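Local coordinates for protein DNA-3-methyladenine glycosidase II, putative (Deinococcus radiodurans, PDB 2YG9) that probably serves in DNA repair as an all-helical member of the HhH-GPD superfamily of base excision DNA repair proteins, at residues 43-46 with 47-51; 204-207 with 208-212. All coordinates share one frame; numbering follows the deposited sequence.

Overall arrangement
Each contact lies within one helix, and the two helices concerned pack on each other. Contact 1 lies in the last turns of helix 40-49, well out from the centre of the chain and only partly buried. Contact 2 lies in the first turns of helix 204-219, closer to the centre and mostly buried. The chemistry follows: contact 1 sets exposed polar groups and a glycine at the helix end beside a few apolar ones, whereas contact 2 combines leucine and tyrosine packing with a serine turned back onto the backbone. They meet at Y210, whose OH lies 2.6 Å from G50 O in a probable hydrogen bond and whose CD2 packs on T46 CG2.

Contact 1 of 2, residues 43-46 with 47-51; sequences AQVT and SLCGE
V45 holds CG1 anti to its backbone N (chi1 161°), and this methyl meets the thiol of C49 one turn on, V45 CG1 lying 4.1 Å from C49 SG. The thiol, compact and only weakly polar, also comes 3.4 Å from V45 O, beside the carbonyl that accepts the C49 N-H. S47 is folded differently: OG sits between its backbone N and carbonyl carbon (chi1 65°) and turns back up the helix, 3.2 Å from Q44 O. A43 O is nearly as close, at 3.4 Å from S47 OG, so which carbonyl receives the hydroxyl proton is left open.

On the exposed side Q44 and L48 run alongside each other, with Q44 OE1 4.1 Å from L48 CD1; CB and CG of L48 lie against Q44 O, while a water joins Q44 OE1 and S47 OG through weak bonds. This is the C-terminal end of helix 40-49, in an all-helical fold with no strands. The bond from G50 N to T46 O (2.8 Å) is the last of the i to i+4 series here, and G50 then leaves helical geometry with positive phi (78°), a conformation that suits glycine. V45 and T46 face helix 204-219, in keeping with their burial; T46 OG1, turned back along its own helix, is hydrogen-bonded to L42 O.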
ATOM      1  N   ALA A  43     -22.729  -3.253  -1.200  1.00  8.27           N
ATOM      2  CA  ALA A  43     -23.762  -2.234  -1.033  1.00  8.47           C
ATOM      3  C   ALA A  43     -24.037  -1.975   0.438  1.00  8.63           C
ATOM      4  O   ALA A  43     -24.121  -0.823   0.837  1.00  8.34           O
ATOM      5  CB  ALA A  43     -25.059  -2.617  -1.771  1.00  9.48           C
ATOM      6  N   GLN A  44     -24.138  -3.037   1.229  1.00  7.83           N
ATOM      7  CA  GLN A  44     -24.335  -2.953   2.683  1.00 10.01           C
ATOM      8  C   GLN A  44     -23.075  -2.434   3.401  1.00  9.20           C
ATOM      9  O   GLN A  44     -23.145  -1.547   4.229  1.00  9.31           O
ATOM     10  CB  GLN A  44     -24.676  -4.332   3.279  1.00 11.15           C
ATOM     11  CG  GLN A  44     -26.170  -4.686   3.399  1.00 14.15           C
ATOM     12  CD  GLN A  44     -26.531  -5.479   4.704  1.00 16.56           C
ATOM     13  OE1 GLN A  44     -26.566  -4.907   5.843  1.00 25.45           O
ATOM     14  NE2 GLN A  44     -26.891  -6.755   4.531  1.00 18.84           N
ATOM     15  N   VAL A  45     -21.922  -3.004   3.074  1.00  8.46           N
ATOM     16  CA  VAL A  45     -20.667  -2.584   3.715  1.00  8.11           C
ATOM     17  C   VAL A  45     -20.389  -1.094   3.468  1.00  7.99           C
ATOM     18  O   VAL A  45     -20.028  -0.400   4.384  1.00  7.91           O
ATOM     19  CB  VAL A  45     -19.483  -3.450   3.285  1.00  8.30           C
ATOM     20  CG1 VAL A  45     -18.139  -2.736   3.573  1.00  6.84           C
ATOM     21  CG2 VAL A  45     -19.552  -4.839   3.963  1.00  7.40           C
ATOM     22  N   THR A  46     -20.577  -0.617   2.243  1.00  8.27           N
ATOM     23  CA  THR A  46     -20.326   0.789   1.909  1.00  9.70           C
ATOM     24  C   THR A  46     -21.310   1.723   2.661  1.00 10.51           C
ATOM     25  O   THR A  46     -20.887   2.771   3.164  1.00 10.70           O
ATOM     26  CB  THR A  46     -20.352   1.095   0.358  1.00  9.37           C
ATOM     27  OG1 THR A  46     -21.610   0.698  -0.214  1.00  8.61           O
ATOM     28  CG2 THR A  46     -19.190   0.393  -0.415  1.00  4.57           C
ATOM     29  N   SER A  47     -22.591   1.364   2.761  1.00 11.63           N
ATOM     30  CA  SER A  47     -23.523   2.213   3.549  1.00 12.47           C
ATOM     31  C   SER A  47     -23.216   2.170   5.036  1.00 12.19           C
ATOM     32  O   SER A  47     -23.285   3.217   5.691  1.00 12.85           O
ATOM     33  CB  SER A  47     -24.993   1.948   3.268  1.00 12.59           C
ATOM     34  OG  SER A  47     -25.342   0.659   3.659  1.00 20.29           O
ATOM     35  N   LEU A  48     -22.824   1.013   5.568  1.00 12.43           N
ATOM     36  CA  LEU A  48     -22.487   0.906   6.989  1.00 11.65           C
ATOM     37  C   LEU A  48     -21.209   1.670   7.334  1.00 11.53           C
ATOM     38  O   LEU A  48     -21.073   2.193   8.457  1.00 10.06           O
ATOM     39  CB  LEU A  48     -22.382  -0.552   7.471  1.00 12.52           C
ATOM     40  CG  LEU A  48     -23.724  -1.300   7.645  1.00 13.45           C
ATOM     41  CD1 LEU A  48     -23.533  -2.795   7.709  1.00 13.93           C
ATOM     42  CD2 LEU A  48     -24.489  -0.774   8.861  1.00 15.01           C
ATOM     43  N   CYS A  49     -20.253   1.697   6.399  1.00 10.57           N
ATOM     44  CA  CYS A  49     -18.943   2.288   6.700  1.00 11.28           C
ATOM     45  C   CYS A  49     -18.901   3.757   6.292  1.00 11.68           C
ATOM     46  O   CYS A  49     -18.105   4.519   6.826  1.00 11.88           O
ATOM     47  CB  CYS A  49     -17.804   1.481   6.069  1.00 10.01           C
ATOM     48  SG  CYS A  49     -17.616  -0.161   6.750  1.00  9.34           S
ATOM     49  N   GLY A  50     -19.775   4.158   5.376  1.00 12.20           N
ATOM     50  CA  GLY A  50     -19.809   5.530   4.910  1.00 13.11           C
ATOM     51  C   GLY A  50     -18.710   5.859   3.901  1.00 14.73           C
ATOM     52  O   GLY A  50     -18.156   4.979   3.213  1.00 14.64           O
ATOM     53  N   GLU A  51     -18.403   7.147   3.803  1.00 14.77           N
ATOM     54  CA  GLU A  51     -17.441   7.627   2.822  1.00 14.76           C
ATOM     55  C   GLU A  51     -16.015   7.490   3.321  1.00 13.59           C
ATOM     56  O   GLU A  51     -15.738   7.667   4.495  1.00 12.56           O
ATOM     57  CB  GLU A  51     -17.723   9.081   2.461  1.00 16.49           C
ATOM     58  CG  GLU A  51     -17.214   9.438   1.088  1.00 21.44           C
ATOM     59  CD  GLU A  51     -18.258   9.161   0.003  1.00 27.04           C
ATOM     60  OE1 GLU A  51     -19.342   9.812   0.126  1.00 32.47           O
ATOM     61  OE2 GLU A  51     -17.999   8.346  -0.956  1.00 25.82           O
TER
HETATM   62  O   HOH W   1     -26.960  -1.628   5.613  1.00 35.18           O

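Contact 2 of 2, residues 204-207 with 208-212; sequences RSLA and SRYLW
L206 and Y210 lie side by side one turn apart, pointing the same way, on the opening turns of helix 204-219, the last helix of this all-helical fold. Four successive i to i+4 bonds run through it, from S208 N to R204 O up to L211 N to A207 O (2.9 Å).

Apolar packing comes from L206, whose CG stands anti to its backbone N (chi1 -172°). That brings the branch point CG to 3.7 Å from Y210 CE2, with the methyl CD1 of L206 at 3.8 Å from the same atom. Leucine and tyrosine suit this face, since helix 30-36 packs on both.

The hydrogen-bonding side chains include S208 and R209, while L211 packs on helix 178-187. A small serine can curl back on its own helix: S208 OG bonds R204 O at 2.9 Å, tilted 30° from the carbonyl plane, and S208 N reaches that oxygen from the opposite face, giving it two donors. V172 O is a second acceptor for this hydroxyl, whose single proton the two carbonyls must share. R209 sends its long chain past S205 O to hydrogen-bond P53 O with NH2, and its guanidinium meets L206 obliquely, with R209 NH1 4.0 Å from L206 CD1.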
ATOM      1  N   ARG A 204     -10.859  -2.624  -7.190  1.00  6.54           N
ATOM      2  CA  ARG A 204     -10.461  -3.551  -6.112  1.00  6.72           C
ATOM      3  C   ARG A 204      -9.780  -2.852  -4.953  1.00  5.65           C
ATOM      4  O   ARG A 204      -9.850  -3.335  -3.824  1.00  5.11           O
ATOM      5  CB  ARG A 204      -9.627  -4.680  -6.692  1.00  5.30           C
ATOM      6  CG  ARG A 204     -10.520  -5.782  -7.200  1.00  7.57           C
ATOM      7  CD  ARG A 204      -9.768  -6.854  -7.912  1.00  8.74           C
ATOM      8  NE  ARG A 204      -9.170  -6.412  -9.181  1.00 11.23           N
ATOM      9  CZ  ARG A 204      -8.550  -7.242 -10.005  1.00 12.07           C
ATOM     10  NH1 ARG A 204      -8.459  -8.521  -9.689  1.00 14.98           N
ATOM     11  NH2 ARG A 204      -8.035  -6.805 -11.146  1.00 13.51           N
ATOM     12  N   SER A 205      -9.134  -1.701  -5.215  1.00  6.08           N
ATOM     13  CA  SER A 205      -8.477  -0.937  -4.140  1.00  6.05           C
ATOM     14  C   SER A 205      -9.506  -0.380  -3.166  1.00  5.99           C
ATOM     15  O   SER A 205      -9.368  -0.561  -1.981  1.00  5.73           O
ATOM     16  CB  SER A 205      -7.608   0.229  -4.673  1.00  6.60           C
ATOM     17  OG  SER A 205      -6.506  -0.265  -5.406  1.00 10.14           O
ATOM     18  N   LEU A 206     -10.540   0.291  -3.657  1.00  5.35           N
ATOM     19  CA  LEU A 206     -11.557   0.825  -2.755  1.00  5.40           C
ATOM     20  C   LEU A 206     -12.353  -0.285  -2.074  1.00  4.87           C
ATOM     21  O   LEU A 206     -12.688  -0.145  -0.893  1.00  4.98           O
ATOM     22  CB  LEU A 206     -12.489   1.846  -3.466  1.00  4.90           C
ATOM     23  CG  LEU A 206     -13.491   2.626  -2.611  1.00  6.29           C
ATOM     24  CD1 LEU A 206     -12.778   3.547  -1.589  1.00  3.82           C
ATOM     25  CD2 LEU A 206     -14.486   3.424  -3.507  1.00  5.18           C
ATOM     26  N   ALA A 207     -12.641  -1.367  -2.796  1.00  5.42           N
ATOM     27  CA  ALA A 207     -13.295  -2.543  -2.185  1.00  5.19           C
ATOM     28  C   ALA A 207     -12.425  -3.017  -1.024  1.00  5.48           C
ATOM     29  O   ALA A 207     -12.916  -3.227   0.035  1.00  6.31           O
ATOM     30  CB  ALA A 207     -13.447  -3.654  -3.171  1.00  6.00           C
ATOM     31  N   SER A 208     -11.121  -3.188  -1.266  1.00  6.15           N
ATOM     32  CA  SER A 208     -10.166  -3.562  -0.216  1.00  5.40           C
ATOM     33  C   SER A 208     -10.260  -2.600   0.998  1.00  6.20           C
ATOM     34  O   SER A 208     -10.360  -3.033   2.142  1.00  6.24           O
ATOM     35  CB  SER A 208      -8.752  -3.579  -0.787  1.00  5.45           C
ATOM     36  OG  SER A 208      -8.544  -4.670  -1.652  1.00  3.68           O
ATOM     37  N   ARG A 209     -10.247  -1.296   0.736  1.00  5.48           N
ATOM     38  CA  ARG A 209     -10.350  -0.308   1.802  1.00  6.14           C
ATOM     39  C   ARG A 209     -11.669  -0.416   2.586  1.00  6.79           C
ATOM     40  O   ARG A 209     -11.686  -0.242   3.828  1.00  7.09           O
ATOM     41  CB  ARG A 209     -10.144   1.098   1.234  1.00  6.02           C
ATOM     42  CG  ARG A 209      -8.702   1.329   0.754  1.00  6.13           C
ATOM     43  CD  ARG A 209      -8.558   2.718   0.131  1.00  5.40           C
ATOM     44  NE  ARG A 209      -8.829   3.770   1.124  1.00  8.15           N
ATOM     45  CZ  ARG A 209      -9.230   5.020   0.856  1.00  6.11           C
ATOM     46  NH1 ARG A 209      -9.496   5.413  -0.378  1.00  6.23           N
ATOM     47  NH2 ARG A 209      -9.430   5.862   1.853  1.00  6.46           N
ATOM     48  N   TYR A 210     -12.750  -0.746   1.890  1.00  6.67           N
ATOM     49  CA  TYR A 210     -14.024  -1.003   2.574  1.00  5.98           C
ATOM     50  C   TYR A 210     -14.015  -2.279   3.393  1.00  5.13           C
ATOM     51  O   TYR A 210     -14.619  -2.324   4.451  1.00  4.08           O
ATOM     52  CB  TYR A 210     -15.223  -0.957   1.595  1.00  6.42           C
ATOM     53  CG  TYR A 210     -15.774   0.440   1.394  1.00  5.93           C
ATOM     54  CD1 TYR A 210     -16.432   1.114   2.437  1.00  5.30           C
ATOM     55  CD2 TYR A 210     -15.590   1.108   0.206  1.00  6.83           C
ATOM     56  CE1 TYR A 210     -16.911   2.424   2.270  1.00  5.43           C
ATOM     57  CE2 TYR A 210     -16.063   2.414   0.033  1.00  8.03           C
ATOM     58  CZ  TYR A 210     -16.727   3.065   1.068  1.00  5.07           C
ATOM     59  OH  TYR A 210     -17.181   4.363   0.840  1.00  8.76           O
ATOM     60  N   LEU A 211     -13.348  -3.337   2.927  1.00  6.34           N
ATOM     61  CA  LEU A 211     -13.164  -4.512   3.788  1.00  6.01           C
ATOM     62  C   LEU A 211     -12.403  -4.204   5.090  1.00  7.08           C
ATOM     63  O   LEU A 211     -12.779  -4.678   6.195  1.00  6.07           O
ATOM     64  CB  LEU A 211     -12.489  -5.660   3.027  1.00  8.07           C
ATOM     65  CG  LEU A 211     -13.313  -6.396   1.954  1.00  6.71           C
ATOM     66  CD1 LEU A 211     -12.447  -7.475   1.327  1.00  6.73           C
ATOM     67  CD2 LEU A 211     -14.607  -6.963   2.543  1.00 10.10           C
ATOM     68  N   TRP A 212     -11.329  -3.425   4.989  1.00  7.04           N
ATOM     69  CA  TRP A 212     -10.587  -3.045   6.188  1.00  6.83           C
ATOM     70  C   TRP A 212     -11.458  -2.131   7.065  1.00  7.01           C
ATOM     71  O   TRP A 212     -11.416  -2.197   8.316  1.00  5.32           O
ATOM     72  CB  TRP A 212      -9.273  -2.324   5.830  1.00  6.87           C
ATOM     73  CG  TRP A 212      -8.185  -3.219   5.259  1.00  7.79           C
ATOM     74  CD1 TRP A 212      -7.777  -4.413   5.748  1.00  5.94           C
ATOM     75  CD2 TRP A 212      -7.379  -2.964   4.096  1.00  7.50           C
ATOM     76  NE1 TRP A 212      -6.748  -4.917   4.983  1.00  7.62           N
ATOM     77  CE2 TRP A 212      -6.487  -4.049   3.960  1.00  9.55           C
ATOM     78  CE3 TRP A 212      -7.293  -1.904   3.186  1.00  8.26           C
ATOM     79  CZ2 TRP A 212      -5.539  -4.123   2.926  1.00  7.72           C
ATOM     80  CZ3 TRP A 212      -6.350  -1.989   2.149  1.00  7.72           C
ATOM     81  CH2 TRP A 212      -5.506  -3.094   2.034  1.00  7.26           C
TER